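Local atomic coordinates of exocyst complex component EXO70 (Saccharomyces cerevisiae, PDB entry 2B1E), a protein that acts in the exocyst complex, which tethers secretory vesicles to sites of exocytosis, and plays a role in assembling that complex. Residues 314-317 against 318-322; 346-349 against 350-353; 379-382 against 383-387; 421-424 against 425-428; 441-444 against 445-449. All blocks are in the same frame, centred on the assembly; numbering follows the deposited sequence.

All five contacts are local: each joins two segments that follow one another directly, so none closes a long loop and none nests in or crosses another. Following the chain, contact 1 lies on helix 311-323. Contact 2 sits in the connection between helix 327-333 and helix 364-391. Contacts 3, 4 and 5 lie on helices 364-391, 410-429 and 440-473. The side chains then tie these parts together. Met-317 of contact 1 meets Leu-379 of contact 3 and Val-424 of contact 4. Glu-351 of contact 2 pairs with Arg-385 of contact 3. Glu-425 of contact 4 pairs with Lys-449 of contact 5, whose arginines also reach Thr-353 of contact 2.

Contact 1 of 5, residues 314-317 against 318-322; sequences VDTM and SRLRK
Four successive i to i+4 backbone hydrogen bonds join 314-317 to 318-322, the first from Ser-318 N to Val-314 O at 3.1 Å and the last from Arg-321 N to Met-317 O at 2.6 Å. The closest side-chain contact across the turn is between Met-317 and Leu-320. They lie side by side and point the same way. CE of Met-317 presses on CD1 of Leu-320 at 3.5 Å, tighter than usual for two carbons, and SD of Met-317 is 3.9 Å from the same methyl. The methionine gets there by bending twice, at chi2 (-47°) and chi3 (97°). In the helical bundle of the Exo70 C-terminal region, this is the inward side of helix 311-323. Met-317 packs on Leu-379 of helix 364-391 and on Val-424 and Ile-427 of helix 410-429, while Leu-320 touches Cys-375. Polar side chains lie on another side of the helix. Asp-315 forms a salt bridge with Arg-292, and its OD2 stays 5.6 Å from Arg-319 NE. Further along, Lys-322 NZ gives a weak hydrogen bond to Ser-318 OG at 3.4 Å, one turn back.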
# COMPACT_ATOMS: atom_id res chain seq x y z
N VAL A 314 4.58 20.51 9.65
CA VAL A 314 3.98 19.63 10.65
C VAL A 314 3.09 18.61 9.94
O VAL A 314 3.21 17.42 10.16
CB VAL A 314 3.12 20.43 11.67
CG1 VAL A 314 2.54 19.47 12.70
CG2 VAL A 314 3.97 21.48 12.36
N ASP A 315 2.21 19.10 9.07
CA ASP A 315 1.30 18.22 8.34
C ASP A 315 2.02 17.22 7.44
O ASP A 315 1.71 16.03 7.44
CB ASP A 315 0.34 19.05 7.47
CG ASP A 315 -0.72 18.19 6.79
OD1 ASP A 315 -1.69 17.79 7.48
OD2 ASP A 315 -0.59 17.93 5.58
N THR A 316 2.99 17.72 6.67
CA THR A 316 3.73 16.86 5.76
C THR A 316 4.43 15.69 6.46
O THR A 316 4.41 14.57 5.96
CB THR A 316 4.79 17.67 4.96
OG1 THR A 316 4.13 18.67 4.18
CG2 THR A 316 5.57 16.76 4.02
N MET A 317 5.05 15.94 7.61
CA MET A 317 5.74 14.87 8.30
C MET A 317 4.77 13.89 8.97
O MET A 317 5.03 12.68 9.00
CB MET A 317 6.73 15.43 9.32
CG MET A 317 7.88 16.21 8.68
SD MET A 317 8.67 15.36 7.28
CE MET A 317 7.87 16.06 5.96
N SER A 318 3.66 14.39 9.49
CA SER A 318 2.67 13.52 10.11
C SER A 318 2.21 12.55 9.03
O SER A 318 2.10 11.34 9.26
CB SER A 318 1.48 14.33 10.62
OG SER A 318 0.53 13.50 11.26
N ARG A 319 1.97 13.09 7.84
CA ARG A 319 1.53 12.29 6.70
C ARG A 319 2.56 11.22 6.35
O ARG A 319 2.22 10.04 6.22
CB ARG A 319 1.29 13.20 5.49
CG ARG A 319 0.96 12.48 4.19
CD ARG A 319 -0.32 11.67 4.27
NE ARG A 319 -1.49 12.48 4.59
CZ ARG A 319 -2.74 12.01 4.64
NH1 ARG A 319 -2.97 10.73 4.39
NH2 ARG A 319 -3.75 12.81 4.95
N LEU A 320 3.82 11.62 6.20
CA LEU A 320 4.88 10.68 5.89
C LEU A 320 5.02 9.69 7.04
O LEU A 320 5.34 8.51 6.84
CB LEU A 320 6.21 11.41 5.66
CG LEU A 320 6.30 12.30 4.41
CD1 LEU A 320 7.66 12.97 4.35
CD2 LEU A 320 6.06 11.46 3.17
N ARG A 321 4.78 10.18 8.25
CA ARG A 321 4.86 9.37 9.47
C ARG A 321 3.83 8.25 9.41
O ARG A 321 4.08 7.14 9.90
CB ARG A 321 4.60 10.25 10.70
CG ARG A 321 4.76 9.54 12.04
CD ARG A 321 6.19 9.07 12.24
NE ARG A 321 6.53 8.88 13.65
CZ ARG A 321 6.21 7.82 14.38
NH1 ARG A 321 5.54 6.81 13.85
NH2 ARG A 321 6.57 7.77 15.66
N LYS A 322 2.68 8.53 8.82
CA LYS A 322 1.62 7.54 8.71
C LYS A 322 1.96 6.57 7.58
O LYS A 322 1.69 5.37 7.68
CB LYS A 322 0.28 8.22 8.45
CG LYS A 322 -0.11 9.26 9.49
CD LYS A 322 -1.48 9.86 9.22
CE LYS A 322 -1.74 11.08 10.10
NZ LYS A 322 -1.57 10.79 11.55

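Contact 2 of 5, residues 346-349 against 350-353; sequences NYKE and KEYT
This is a surface turn in the connection between helix 327-333 and helix 364-391, with a short 3-10 stretch in its middle. Two i to i+3 backbone hydrogen bonds hold it: Glu-351 N to Lys-348 O at 2.9 Å and Tyr-352 N to Glu-349 O at 2.8 Å. The ring of Tyr-352 folds back along the turn. The carbonyl oxygens of Lys-348 and Glu-349 lie at its edge, with Lys-348 O 3.2 Å from CD1 of Tyr-352. Farther out on the ring, Tyr-352 OH reaches CB of Tyr-347 at 3.6 Å. The two tyrosine side chains cross at about a right angle, and their ring planes are perpendicular, but the pair is oblique and the centroids are 6.0 Å apart. A water bridges the two halves. It accepts from Lys-348 N at 2.9 Å, lies 3.1 Å from Tyr-352 OH, and makes a weak bond to Glu-351 OE1. The extended chain of Glu-351 brings OE2 to 4.0 Å from CD of Lys-348. The ammonium of that lysine is turned elsewhere. OE2 instead forms a salt bridge with Arg-385 on helix 364-391, and Tyr-352 makes a cation-pi contact with Arg-339. The Glu-351 charge is probably balanced by Arg-385 through OE2, whereas the water bond at OE1 is weak, so the carboxylate joins the surface turn to helix 364-391 mainly through that one salt bridge.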
# COMPACT_ATOMS: atom_id res chain seq x y z
N ASN A 346 5.84 18.99 -15.33
CA ASN A 346 7.17 19.41 -15.77
C ASN A 346 8.10 19.81 -14.62
O ASN A 346 8.63 20.92 -14.60
CB ASN A 346 7.06 20.57 -16.77
CG ASN A 346 6.43 20.14 -18.08
OD1 ASN A 346 5.27 19.72 -18.12
ND2 ASN A 346 7.20 20.24 -19.16
N TYR A 347 8.30 18.88 -13.69
CA TYR A 347 9.16 19.11 -12.54
C TYR A 347 10.53 19.57 -13.02
O TYR A 347 10.92 19.30 -14.16
CB TYR A 347 9.29 17.82 -11.73
CG TYR A 347 9.98 16.68 -12.46
CD1 TYR A 347 11.37 16.59 -12.50
CD2 TYR A 347 9.23 15.70 -13.12
CE1 TYR A 347 12.01 15.55 -13.18
CE2 TYR A 347 9.86 14.66 -13.81
CZ TYR A 347 11.25 14.60 -13.84
OH TYR A 347 11.87 13.57 -14.51
N LYS A 348 11.26 20.27 -12.16
CA LYS A 348 12.58 20.78 -12.52
C LYS A 348 13.68 20.14 -11.67
O LYS A 348 13.69 20.24 -10.44
CB LYS A 348 12.61 22.30 -12.36
CG LYS A 348 11.61 23.02 -13.27
CD LYS A 348 11.66 24.52 -13.09
CE LYS A 348 10.71 25.24 -14.05
NZ LYS A 348 11.07 25.03 -15.49
N GLU A 349 14.62 19.49 -12.36
CA GLU A 349 15.74 18.79 -11.72
C GLU A 349 16.46 19.55 -10.62
O GLU A 349 16.66 19.03 -9.52
CB GLU A 349 16.76 18.37 -12.78
CG GLU A 349 16.25 17.33 -13.76
CD GLU A 349 17.22 17.08 -14.90
OE1 GLU A 349 16.93 16.19 -15.73
OE2 GLU A 349 18.26 17.76 -14.97
N LYS A 350 16.86 20.79 -10.91
CA LYS A 350 17.59 21.58 -9.92
C LYS A 350 16.86 21.67 -8.59
O LYS A 350 17.49 21.92 -7.57
CB LYS A 350 17.86 23.00 -10.45
CG LYS A 350 16.74 24.00 -10.24
CD LYS A 350 17.30 25.43 -10.27
CE LYS A 350 16.23 26.47 -9.94
NZ LYS A 350 16.81 27.85 -9.78
N GLU A 351 15.55 21.45 -8.61
CA GLU A 351 14.73 21.51 -7.40
C GLU A 351 14.71 20.22 -6.58
O GLU A 351 13.97 20.12 -5.60
CB GLU A 351 13.30 21.89 -7.76
CG GLU A 351 13.10 23.38 -7.97
CD GLU A 351 11.65 23.74 -8.26
OE1 GLU A 351 10.75 23.18 -7.61
OE2 GLU A 351 11.42 24.60 -9.14
N TYR A 352 15.50 19.23 -6.98
CA TYR A 352 15.55 17.98 -6.23
C TYR A 352 16.99 17.63 -5.91
O TYR A 352 17.91 18.13 -6.55
CB TYR A 352 14.90 16.84 -7.03
CG TYR A 352 13.44 17.10 -7.35
CD1 TYR A 352 13.08 17.87 -8.45
CD2 TYR A 352 12.43 16.62 -6.52
CE1 TYR A 352 11.75 18.16 -8.72
CE2 TYR A 352 11.09 16.90 -6.78
CZ TYR A 352 10.77 17.67 -7.89
OH TYR A 352 9.45 17.96 -8.15
N THR A 353 17.18 16.78 -4.91
CA THR A 353 18.53 16.41 -4.52
C THR A 353 18.95 15.04 -5.06
O THR A 353 19.95 14.47 -4.62
CB THR A 353 18.69 16.44 -2.99
OG1 THR A 353 17.61 15.72 -2.38
CG2 THR A 353 18.69 17.87 -2.49
O HOH W 1 9.70 20.63 -9.70

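Contact 3 of 5, residues 379-382 against 383-387; sequences LAVN and LERKA
The strongest polar links across 379-382 and 383-387 are backbone hydrogen bonds, led by Arg-385 N to Val-381 O at 2.7 Å. Leu-383 N to Leu-379 O and Glu-384 N to Ala-380 O follow, both at 2.9 Å, and Lys-386 N is bonded to Asn-382 O in the same way. Among the side chains, NH1 of Arg-385 comes alongside OD1 of Asn-382 at 3.8 Å, a loose approach with the amide and guanidinium planes 50° apart. Other nitrogens of the two groups have partners elsewhere. Asn-382 ND2 donates to Thr-378 O one turn back, and Arg-385 NH2 is bound to Glu-351. The bend at chi3 (-70°) brings NH1 alongside Asn-382 and Val-381, 4.1 Å from CG2 of the valine. The buried carboxylate of Glu-384 is well supplied with donors, among them Tyr-452 and Tyr-455. Apolar packing follows outward: Leu-379 and Leu-383 run side by side, with their CD1 methyls 3.9 Å apart. Leu-379 also meets Ile-293 and Val-424, and Leu-383 meets Ile-417. Helix 364-391, packed here against helices 268-299, 311-323 and 410-429, is a member of the helical bundles that build the Exo70 rod.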
# COMPACT_ATOMS: atom_id res chain seq x y z
N LEU A 379 8.77 19.89 -0.05
CA LEU A 379 8.43 20.74 1.08
C LEU A 379 9.40 21.92 1.21
O LEU A 379 9.00 23.08 1.32
CB LEU A 379 8.46 19.93 2.38
CG LEU A 379 8.30 20.74 3.67
CD1 LEU A 379 6.90 21.39 3.73
CD2 LEU A 379 8.52 19.82 4.85
N ALA A 380 10.70 21.61 1.19
CA ALA A 380 11.72 22.64 1.32
C ALA A 380 11.66 23.69 0.22
O ALA A 380 11.61 24.88 0.50
CB ALA A 380 13.11 21.99 1.37
N VAL A 381 11.66 23.25 -1.04
CA VAL A 381 11.63 24.18 -2.17
C VAL A 381 10.35 25.02 -2.21
O VAL A 381 10.40 26.22 -2.49
CB VAL A 381 11.83 23.45 -3.52
CG1 VAL A 381 10.62 22.59 -3.84
CG2 VAL A 381 12.07 24.46 -4.64
N ASN A 382 9.21 24.41 -1.95
CA ASN A 382 7.95 25.15 -1.96
C ASN A 382 7.87 26.15 -0.81
O ASN A 382 7.32 27.24 -0.96
CB ASN A 382 6.77 24.19 -1.95
CG ASN A 382 6.45 23.69 -3.34
OD1 ASN A 382 5.71 24.35 -4.08
ND2 ASN A 382 7.02 22.55 -3.72
N LEU A 383 8.42 25.79 0.34
CA LEU A 383 8.45 26.75 1.44
C LEU A 383 9.38 27.88 1.02
O LEU A 383 9.15 29.04 1.36
CB LEU A 383 8.97 26.11 2.73
CG LEU A 383 8.00 25.27 3.54
CD1 LEU A 383 8.72 24.66 4.72
CD2 LEU A 383 6.82 26.13 3.99
N GLU A 384 10.45 27.54 0.29
CA GLU A 384 11.39 28.56 -0.16
C GLU A 384 10.73 29.49 -1.17
O GLU A 384 10.87 30.72 -1.10
CB GLU A 384 12.64 27.95 -0.83
CG GLU A 384 13.79 28.96 -0.86
CD GLU A 384 14.83 28.69 -1.93
OE1 GLU A 384 15.19 27.51 -2.18
OE2 GLU A 384 15.31 29.68 -2.51
N ARG A 385 10.04 28.89 -2.14
CA ARG A 385 9.35 29.66 -3.17
C ARG A 385 8.38 30.65 -2.52
O ARG A 385 8.36 31.83 -2.87
CB ARG A 385 8.58 28.72 -4.10
CG ARG A 385 7.70 29.45 -5.11
CD ARG A 385 7.09 28.51 -6.14
NE ARG A 385 8.08 27.99 -7.08
CZ ARG A 385 8.75 26.84 -6.91
NH1 ARG A 385 8.54 26.09 -5.85
NH2 ARG A 385 9.64 26.46 -7.82
N LYS A 386 7.60 30.18 -1.56
CA LYS A 386 6.65 31.04 -0.87
C LYS A 386 7.36 32.14 -0.11
O LYS A 386 6.91 33.29 -0.09
CB LYS A 386 5.79 30.23 0.09
CG LYS A 386 4.84 31.11 0.88
CD LYS A 386 4.06 30.35 1.89
CE LYS A 386 4.89 29.99 3.10
NZ LYS A 386 4.02 29.32 4.10
N ALA A 387 8.48 31.81 0.52
CA ALA A 387 9.23 32.80 1.28
C ALA A 387 9.76 33.89 0.34
O ALA A 387 9.71 35.07 0.67
CB ALA A 387 10.39 32.13 2.01

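Contact 4 of 5, residues 421-424 against 425-428; sequences LTLV and EQIV
Leu-423 and Ile-427, one turn apart, form the close side of this contact. CD1 of Leu-423 lies 3.8 Å from CD1 of Ile-427, and CG of Leu-423 is nearly as near to the same methyl. That CG is anti to the leucine's backbone N (chi1 173°), which leans the side chain toward the following turn. The backbone beneath is regular: Ile-427 N bonds to Leu-423 O at 3.0 Å. Val-424 and Val-428, also linked by a backbone bond, are buried. Val-424 packs on Ile-376 of helix 364-391, and Val-428 on His-442. The link between Thr-422 and Glu-425 is looser and runs through solvent. Here a water donates to Glu-425 OE1 at 3.0 Å and accepts weakly from Thr-422 OG1. That hydroxyl is also bonded to Leu-418 O, and Glu-425 OE1 forms a salt bridge with Lys-449 of helix 440-473. The Gln-426 amide lies over the preceding turn, CD near CG2 of Thr-422 and OE1 near CD1 of Leu-423, but its placement is less certain. One apolar face turned to neighbouring helices and a polar, hydrated flank make the amphipathic pattern of a helix in an alpha-helical bundle.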
# COMPACT_ATOMS: atom_id res chain seq x y z
N LEU A 421 13.41 22.07 8.36
CA LEU A 421 14.11 20.81 8.14
C LEU A 421 14.54 20.19 9.46
O LEU A 421 14.77 18.98 9.53
CB LEU A 421 15.32 21.02 7.23
CG LEU A 421 15.04 21.26 5.75
CD1 LEU A 421 16.35 21.60 5.04
CD2 LEU A 421 14.39 20.02 5.12
N THR A 422 14.67 21.00 10.50
CA THR A 422 15.07 20.50 11.82
C THR A 422 13.98 19.56 12.33
O THR A 422 14.28 18.47 12.84
CB THR A 422 15.29 21.64 12.82
OG1 THR A 422 16.55 22.26 12.57
CG2 THR A 422 15.27 21.11 14.26
N LEU A 423 12.72 19.97 12.20
CA LEU A 423 11.62 19.12 12.64
C LEU A 423 11.56 17.92 11.69
O LEU A 423 11.33 16.79 12.13
CB LEU A 423 10.28 19.87 12.60
CG LEU A 423 9.07 18.96 12.88
CD1 LEU A 423 9.22 18.34 14.27
CD2 LEU A 423 7.78 19.75 12.80
N VAL A 424 11.81 18.15 10.41
CA VAL A 424 11.80 17.06 9.43
C VAL A 424 12.75 15.94 9.84
O VAL A 424 12.39 14.76 9.80
CB VAL A 424 12.20 17.54 8.02
CG1 VAL A 424 12.47 16.35 7.11
CG2 VAL A 424 11.11 18.40 7.44
N GLU A 425 13.96 16.31 10.22
CA GLU A 425 14.96 15.32 10.63
C GLU A 425 14.62 14.63 11.95
O GLU A 425 14.94 13.46 12.15
CB GLU A 425 16.33 15.98 10.71
CG GLU A 425 17.43 15.07 11.20
CD GLU A 425 18.79 15.46 10.65
OE1 GLU A 425 19.12 16.66 10.71
OE2 GLU A 425 19.51 14.57 10.17
N GLN A 426 13.97 15.36 12.85
CA GLN A 426 13.58 14.81 14.14
C GLN A 426 12.51 13.74 13.97
O GLN A 426 12.57 12.68 14.61
CB GLN A 426 13.05 15.93 15.05
CG GLN A 426 14.07 17.02 15.34
CD GLN A 426 13.53 18.11 16.23
OE1 GLN A 426 12.40 18.57 16.05
NE2 GLN A 426 14.33 18.55 17.19
N ILE A 427 11.54 14.00 13.11
CA ILE A 427 10.46 13.05 12.86
C ILE A 427 10.93 11.84 12.07
O ILE A 427 10.32 10.76 12.15
CB ILE A 427 9.28 13.75 12.16
CG1 ILE A 427 8.58 14.66 13.16
CG2 ILE A 427 8.31 12.72 11.58
CD1 ILE A 427 7.45 15.47 12.59
N VAL A 428 12.01 12.00 11.31
CA VAL A 428 12.56 10.89 10.54
C VAL A 428 13.30 9.98 11.51
O VAL A 428 13.15 8.76 11.48
CB VAL A 428 13.55 11.38 9.46
CG1 VAL A 428 14.40 10.22 8.97
CG2 VAL A 428 12.79 11.99 8.29
O HOH W 2 18.33 19.32 11.94

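Contact 5 of 5, residues 441-444 against 445-449; sequences GHSR and LERLK
Arg-447 lays its guanidinium back over the preceding turn, where one face is met near the rim by Ser-443 O, 3.7 Å above the plane, and by CA of Arg-444. A bend at chi3 (-78°) turns the group back this way. At its end, NH2 of Arg-447 comes within 3.5 Å of CG of Arg-444, while NH1 is 3.9 Å from OG of Ser-443, a hydroxyl bonded to Glu-440 O. The two arginine planes are only 9° apart, yet the two guanidinium groups lie well apart and do not stack: CZ of Arg-444 is 7.4 Å from CZ of Arg-447. Their charges are steered to different partners. NH2 of Arg-444 forms salt bridges with Asp-374 and Asp-377 and its NE donates to Thr-353 OG1, whereas Arg-447 NH2 donates to Thr-353 O. Buried Arg-444 is thus gripped at several points, and its positive charge is probably offset by the two aspartates. All this lies near the start of the long helix 440-473, which packs in the C-terminal helical bundle against helices 364-391 and 410-429. Regular i to i+4 bonds carry the backbone, including Leu-445 N to Gly-441 O at 2.9 Å and Leu-448 N to Arg-444 O at 2.8 Å. On another side of the helix, CG of Glu-446 passes 3.4 Å from His-442 O. The carboxylate then turns to Lys-449, whose NZ reaches OE2 of Glu-446 on its syn side in a salt bridge.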
# COMPACT_ATOMS: atom_id res chain seq x y z
N GLY A 441 18.73 8.18 0.88
CA GLY A 441 17.85 9.16 1.49
C GLY A 441 18.53 10.14 2.43
O GLY A 441 18.44 11.35 2.26
N HIS A 442 19.22 9.61 3.44
CA HIS A 442 19.90 10.48 4.38
C HIS A 442 20.91 11.39 3.69
O HIS A 442 21.02 12.56 4.04
CB HIS A 442 20.61 9.64 5.45
CG HIS A 442 19.67 9.04 6.44
ND1 HIS A 442 18.94 9.81 7.33
CD2 HIS A 442 19.34 7.76 6.70
CE1 HIS A 442 18.20 9.02 8.08
NE2 HIS A 442 18.43 7.77 7.72
N SER A 443 21.62 10.87 2.71
CA SER A 443 22.60 11.68 2.00
C SER A 443 21.90 12.81 1.23
O SER A 443 22.44 13.90 1.09
CB SER A 443 23.42 10.82 1.04
OG SER A 443 22.62 10.36 -0.04
N ARG A 444 20.69 12.55 0.74
CA ARG A 444 19.95 13.58 0.02
C ARG A 444 19.52 14.65 1.02
O ARG A 444 19.57 15.85 0.72
CB ARG A 444 18.72 13.01 -0.68
CG ARG A 444 19.05 12.23 -1.95
CD ARG A 444 17.79 11.72 -2.64
NE ARG A 444 16.91 12.80 -3.06
CZ ARG A 444 15.80 12.63 -3.78
NH1 ARG A 444 15.43 11.41 -4.16
NH2 ARG A 444 15.06 13.68 -4.12
N LEU A 445 19.08 14.22 2.20
CA LEU A 445 18.66 15.14 3.24
C LEU A 445 19.85 16.00 3.69
O LEU A 445 19.68 17.17 4.04
CB LEU A 445 18.09 14.37 4.43
CG LEU A 445 17.60 15.22 5.61
CD1 LEU A 445 16.52 16.20 5.16
CD2 LEU A 445 17.08 14.30 6.69
N GLU A 446 21.04 15.41 3.70
CA GLU A 446 22.22 16.18 4.09
C GLU A 446 22.49 17.20 3.00
O GLU A 446 22.85 18.34 3.28
CB GLU A 446 23.43 15.27 4.30
CG GLU A 446 23.38 14.45 5.58
CD GLU A 446 23.25 15.32 6.83
OE1 GLU A 446 24.16 16.14 7.10
OE2 GLU A 446 22.25 15.17 7.56
N ARG A 447 22.30 16.79 1.75
CA ARG A 447 22.52 17.71 0.65
C ARG A 447 21.53 18.86 0.74
O ARG A 447 21.87 20.00 0.46
CB ARG A 447 22.39 17.00 -0.70
CG ARG A 447 23.65 16.23 -1.12
CD ARG A 447 23.69 15.99 -2.62
NE ARG A 447 22.82 14.89 -3.06
CZ ARG A 447 23.06 13.61 -2.81
NH1 ARG A 447 24.13 13.25 -2.12
NH2 ARG A 447 22.23 12.67 -3.26
N LEU A 448 20.29 18.56 1.14
CA LEU A 448 19.27 19.59 1.29
C LEU A 448 19.69 20.61 2.34
O LEU A 448 19.61 21.82 2.11
CB LEU A 448 17.93 18.97 1.73
CG LEU A 448 16.70 19.13 0.83
CD1 LEU A 448 15.46 18.92 1.69
CD2 LEU A 448 16.66 20.51 0.18
N LYS A 449 20.13 20.12 3.50
CA LYS A 449 20.54 21.00 4.58
C LYS A 449 21.74 21.86 4.23
O LYS A 449 21.81 23.03 4.61
CB LYS A 449 20.84 20.19 5.84
CG LYS A 449 19.67 19.33 6.31
CD LYS A 449 19.90 18.72 7.69
CE LYS A 449 21.21 17.97 7.77
NZ LYS A 449 21.42 17.36 9.11